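PDB 4DLL: 2-hydroxy-3-oxopropionate reductase from Polaromonas sp. JS666, which probably reduces 2-hydroxy-3-oxopropionate (tartronate semialdehyde) to glycerate with NADH or NADPH, as a member of the 3-hydroxyisobutyrate dehydrogenase family. Local coordinates for residues V104-Q108 against G109-A113; G223-M227 against A228-E232. All coordinates share one frame; numbering follows the deposited sequence.

Interaction 1: residues V104-Q108 against G109-A113; sequences VLFAQ and GVAAA
In a local contact round a helix-to-helix turn of the Rossmann-type NAD-binding domain, V104 meets V110, and L105 and F106 meet A111. Helix 98-107 ends here, and the short helix 110-113 starts almost at once, leading the chain toward strand 119-122. G109 serves both: its positive phi, 73°, places it in the left-handed region as the chain leaves the first helix, and it is the N-cap of the second. The residue type suits the place, because a side chain here would run into the carbonyl oxygen of Q108.

Backbone bonds hold the turn. G109 N donates to F106 O at 3.2 Å, coming from above the carbonyl plane. A111 N reaches six residues back to L105 O at 2.9 Å, lying in the carbonyl plane on a lone pair with an N-H...O angle of 167°. A longer, weak bond joins V110 N to V104 O. Together they anchor the start of the second helix to the carbonyl end of the first.

Apolar side chains pack across the turn. V110 CG2 lies 3.7 Å from V104 CG1, the branch of V104 set anti to its own N (chi1 -178°), and these two beta-branched residues both touch A81 of helix 81-85. L105 CD2 touches V110 CG1 at 4.1 Å and A111 CB at 4.0 Å. The small methyl of A111 suits a site hemmed in by L105, F106 and L138 of helix 128-140. The F106 ring has L105 CB over one face, offset toward the rim, and makes a cation-pi contact with R137. Its CE1 stands 3.7 Å from A111 CB, the methyl coming in obliquely to the ring.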
loop_
_atom_site.group_PDB
_atom_site.type_symbol
_atom_site.label_atom_id
_atom_site.label_comp_id
_atom_site.label_asym_id
_atom_site.label_seq_id
_atom_site.Cartn_x
_atom_site.Cartn_y
_atom_site.Cartn_z
ATOM N N VAL A 104 -19.200 15.639 26.231
ATOM C CA VAL A 104 -20.440 15.895 25.473
ATOM C C VAL A 104 -21.639 14.955 25.789
ATOM O O VAL A 104 -22.760 15.421 26.043
ATOM C CB VAL A 104 -20.180 15.967 23.955
ATOM C CG1 VAL A 104 -21.477 16.286 23.211
ATOM C CG2 VAL A 104 -19.172 17.052 23.686
ATOM N N LEU A 105 -21.391 13.646 25.793
ATOM C CA LEU A 105 -22.456 12.688 26.023
ATOM C C LEU A 105 -22.986 12.793 27.448
ATOM O O LEU A 105 -24.195 12.787 27.674
ATOM C CB LEU A 105 -21.941 11.263 25.772
ATOM C CG LEU A 105 -22.156 10.595 24.396
ATOM C CD1 LEU A 105 -21.528 9.206 24.423
ATOM C CD2 LEU A 105 -23.626 10.494 24.100
ATOM N N PHE A 106 -22.083 12.899 28.418
ATOM C CA PHE A 106 -22.500 12.825 29.816
ATOM C C PHE A 106 -22.368 14.151 30.572
ATOM O O PHE A 106 -23.353 14.624 31.113
ATOM C CB PHE A 106 -21.843 11.622 30.511
ATOM C CG PHE A 106 -21.995 10.340 29.724
ATOM C CD1 PHE A 106 -23.224 9.681 29.661
ATOM C CD2 PHE A 106 -20.923 9.819 29.000
ATOM C CE1 PHE A 106 -23.386 8.514 28.886
ATOM C CE2 PHE A 106 -21.073 8.648 28.222
ATOM C CZ PHE A 106 -22.303 8.009 28.153
ATOM N N ALA A 107 -21.205 14.794 30.576
ATOM C CA ALA A 107 -21.107 16.127 31.209
ATOM C C ALA A 107 -22.134 17.145 30.670
ATOM O O ALA A 107 -22.611 18.008 31.426
ATOM C CB ALA A 107 -19.692 16.705 31.060
ATOM N N GLN A 108 -22.432 17.058 29.363
ATOM C CA GLN A 108 -23.295 18.011 28.660
ATOM C C GLN A 108 -24.701 17.446 28.420
ATOM O O GLN A 108 -25.537 18.091 27.835
ATOM C CB GLN A 108 -22.648 18.464 27.327
ATOM C CG GLN A 108 -21.609 19.564 27.464
ATOM C CD GLN A 108 -21.272 20.282 26.127
ATOM O OE1 GLN A 108 -20.113 20.263 25.686
ATOM N NE2 GLN A 108 -22.283 20.909 25.482
ATOM N N GLY A 109 -24.947 16.223 28.856
ATOM C CA GLY A 109 -26.299 15.707 28.910
ATOM C C GLY A 109 -26.962 15.358 27.585
ATOM O O GLY A 109 -28.182 15.408 27.476
ATOM N N VAL A 110 -26.162 14.993 26.597
ATOM C CA VAL A 110 -26.670 14.572 25.286
ATOM C C VAL A 110 -27.351 13.226 25.472
ATOM O O VAL A 110 -28.487 13.003 25.022
ATOM C CB VAL A 110 -25.534 14.515 24.211
ATOM C CG1 VAL A 110 -25.954 13.726 22.960
ATOM C CG2 VAL A 110 -25.115 15.917 23.818
ATOM N N ALA A 111 -26.666 12.334 26.171
ATOM C CA ALA A 111 -27.215 11.000 26.347
ATOM C C ALA A 111 -28.544 11.085 27.068
ATOM O O ALA A 111 -29.532 10.446 26.668
ATOM C CB ALA A 111 -26.252 10.093 27.087
ATOM N N ALA A 112 -28.558 11.900 28.121
ATOM C CA ALA A 112 -29.723 12.080 28.987
ATOM C C ALA A 112 -30.910 12.508 28.163
ATOM O O ALA A 112 -32.019 12.027 28.379
ATOM C CB ALA A 112 -29.423 13.122 30.071
ATOM N N ALA A 113 -30.650 13.375 27.191
ATOM C CA ALA A 113 -31.699 13.988 26.386
ATOM C C ALA A 113 -32.168 13.232 25.123
ATOM O O ALA A 113 -33.214 13.548 24.581
ATOM C CB ALA A 113 -31.310 15.410 26.045
#

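Interaction 2: residues G223-M227 against A228-E232; sequences GGADM and AKVKE
D226 and K229 meet at the N-terminus of helix 227-234, where D226 is the N-cap. Of the hydrogen bonds, the capping one runs from K229 N to D226 OD2 at 3.3 Å, the donor standing above the carboxylate plane. An aspartate suits this place: its short carboxylate reaches forward to the amide of K229, which also bonds weakly to D226 O, and its negative charge would probably interact favourably with the helix dipole. D226 O takes a weak, nearly straight bond from V230 N, the first i to i+4 bond; K231 N to M227 O at 3.1 Å follows.

D226 OD2 also presses on the start of the K229 chain, a tight 2.9 Å from K229 CG. The charged end takes no part, because bends at chi2 (-56°) and chi3 (-89°) carry K229 NZ to E232 OE1, 3.1 Å off, in a salt bridge within the helix. An alanine in place of K229 would probably keep the backbone cap but leave the E232 carboxylate without this partner.

Apolar contact is small: A225 CB touches V230 CG2 at 3.9 Å, joining the loop to the first turn.

This turn follows the long helix 194-222, whose L217 packs on both V230 and M227, a selenomethionine. V252 of helix 247-252 borders M227, A228 and K231, while H188 and V189 from strand 184-190 of the second subunit meet K229 and V230.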
loop_
_atom_site.group_PDB
_atom_site.type_symbol
_atom_site.label_atom_id
_atom_site.label_comp_id
_atom_site.label_asym_id
_atom_site.label_seq_id
_atom_site.Cartn_x
_atom_site.Cartn_y
_atom_site.Cartn_z
ATOM N N GLY A 223 20.299 7.561 -4.788
ATOM C CA GLY A 223 20.897 6.767 -5.873
ATOM C C GLY A 223 20.911 7.414 -7.269
ATOM O O GLY A 223 21.372 6.784 -8.245
ATOM N N GLY A 224 20.441 8.667 -7.359
ATOM C CA GLY A 224 20.457 9.451 -8.610
ATOM C C GLY A 224 19.356 9.038 -9.576
ATOM O O GLY A 224 19.623 8.721 -10.754
ATOM N N ALA A 225 18.117 9.042 -9.061
ATOM C CA ALA A 225 16.965 8.500 -9.773
ATOM C C ALA A 225 15.846 9.478 -10.095
ATOM O O ALA A 225 15.158 9.269 -11.103
ATOM C CB ALA A 225 16.416 7.297 -9.059
ATOM N N ASP A 226 15.662 10.533 -9.291
ATOM C CA ASP A 226 14.513 11.474 -9.472
ATOM C C ASP A 226 13.151 10.847 -9.135
ATOM O O ASP A 226 12.608 9.939 -9.811
ATOM C CB ASP A 226 14.522 12.233 -10.839
ATOM C CG ASP A 226 13.116 12.330 -11.524
ATOM O OD1 ASP A 226 12.357 13.312 -11.320
ATOM O OD2 ASP A 226 12.796 11.427 -12.337
HETATM N N MSE A 227 12.606 11.386 -8.067
HETATM C CA MSE A 227 11.420 10.867 -7.470
HETATM C C MSE A 227 10.220 10.734 -8.368
HETATM O O MSE A 227 9.471 9.748 -8.246
HETATM C CB MSE A 227 11.072 11.767 -6.333
HETATM C CG MSE A 227 11.963 11.502 -5.163
HETATM SE SE MSE A 227 11.062 12.155 -3.603
HETATM C CE MSE A 227 9.256 11.798 -4.141
ATOM N N ALA A 228 10.012 11.707 -9.257
ATOM C CA ALA A 228 8.777 11.679 -10.027
ATOM C C ALA A 228 8.757 10.473 -10.955
ATOM O O ALA A 228 7.708 9.858 -11.123
ATOM C CB ALA A 228 8.549 12.965 -10.795
ATOM N N LYS A 229 9.911 10.132 -11.550
ATOM C CA LYS A 229 9.921 9.112 -12.634
ATOM C C LYS A 229 9.745 7.743 -12.027
ATOM O O LYS A 229 9.014 6.920 -12.539
ATOM C CB LYS A 229 11.214 9.144 -13.474
ATOM C CG LYS A 229 11.296 10.235 -14.560
ATOM C CD LYS A 229 10.142 10.204 -15.554
ATOM C CE LYS A 229 10.415 9.307 -16.734
ATOM N NZ LYS A 229 9.252 9.299 -17.667
ATOM N N VAL A 230 10.459 7.514 -10.934
ATOM C CA VAL A 230 10.300 6.358 -10.107
ATOM C C VAL A 230 8.847 6.122 -9.712
ATOM O O VAL A 230 8.370 4.991 -9.790
ATOM C CB VAL A 230 11.176 6.484 -8.841
ATOM C CG1 VAL A 230 10.749 5.472 -7.820
ATOM C CG2 VAL A 230 12.651 6.282 -9.219
ATOM N N LYS A 231 8.126 7.164 -9.318
ATOM C CA LYS A 231 6.745 6.982 -8.910
ATOM C C LYS A 231 5.964 6.548 -10.112
ATOM O O LYS A 231 5.095 5.673 -10.006
ATOM C CB LYS A 231 6.141 8.288 -8.344
ATOM C CG LYS A 231 4.697 8.150 -7.914
ATOM C CD LYS A 231 4.228 9.322 -7.123
ATOM C CE LYS A 231 2.723 9.392 -7.053
ATOM N NZ LYS A 231 1.984 9.812 -8.307
ATOM N N GLU A 232 6.271 7.177 -11.255
ATOM C CA GLU A 232 5.587 6.922 -12.516
ATOM C C GLU A 232 5.861 5.512 -13.006
ATOM O O GLU A 232 5.043 4.939 -13.764
ATOM C CB GLU A 232 6.056 7.900 -13.616
ATOM C CG GLU A 232 5.143 7.892 -14.904
ATOM C CD GLU A 232 5.778 8.580 -16.125
ATOM O OE1 GLU A 232 6.719 9.406 -15.956
ATOM O OE2 GLU A 232 5.332 8.271 -17.261
#

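Interactions 1 and 2 lie on opposite sides of the chain's centre, about 39 Å apart at their nearest atoms, and share no helix. Each is partly buried, and each joins consecutive residues where a helix begins soon after another has ended. Their chemistry differs with place. In 104-113 a glycine supplies the cap position, and valine, leucine and alanine side chains pack against helices of the nucleotide-binding domain within one subunit. In 223-232 the polar bonds come from an acidic N-cap and a lysine-glutamate salt bridge, with D226, A228 and E232 exposed and A225, M227 and V230 buried, and the second subunit of the assembly packs against it.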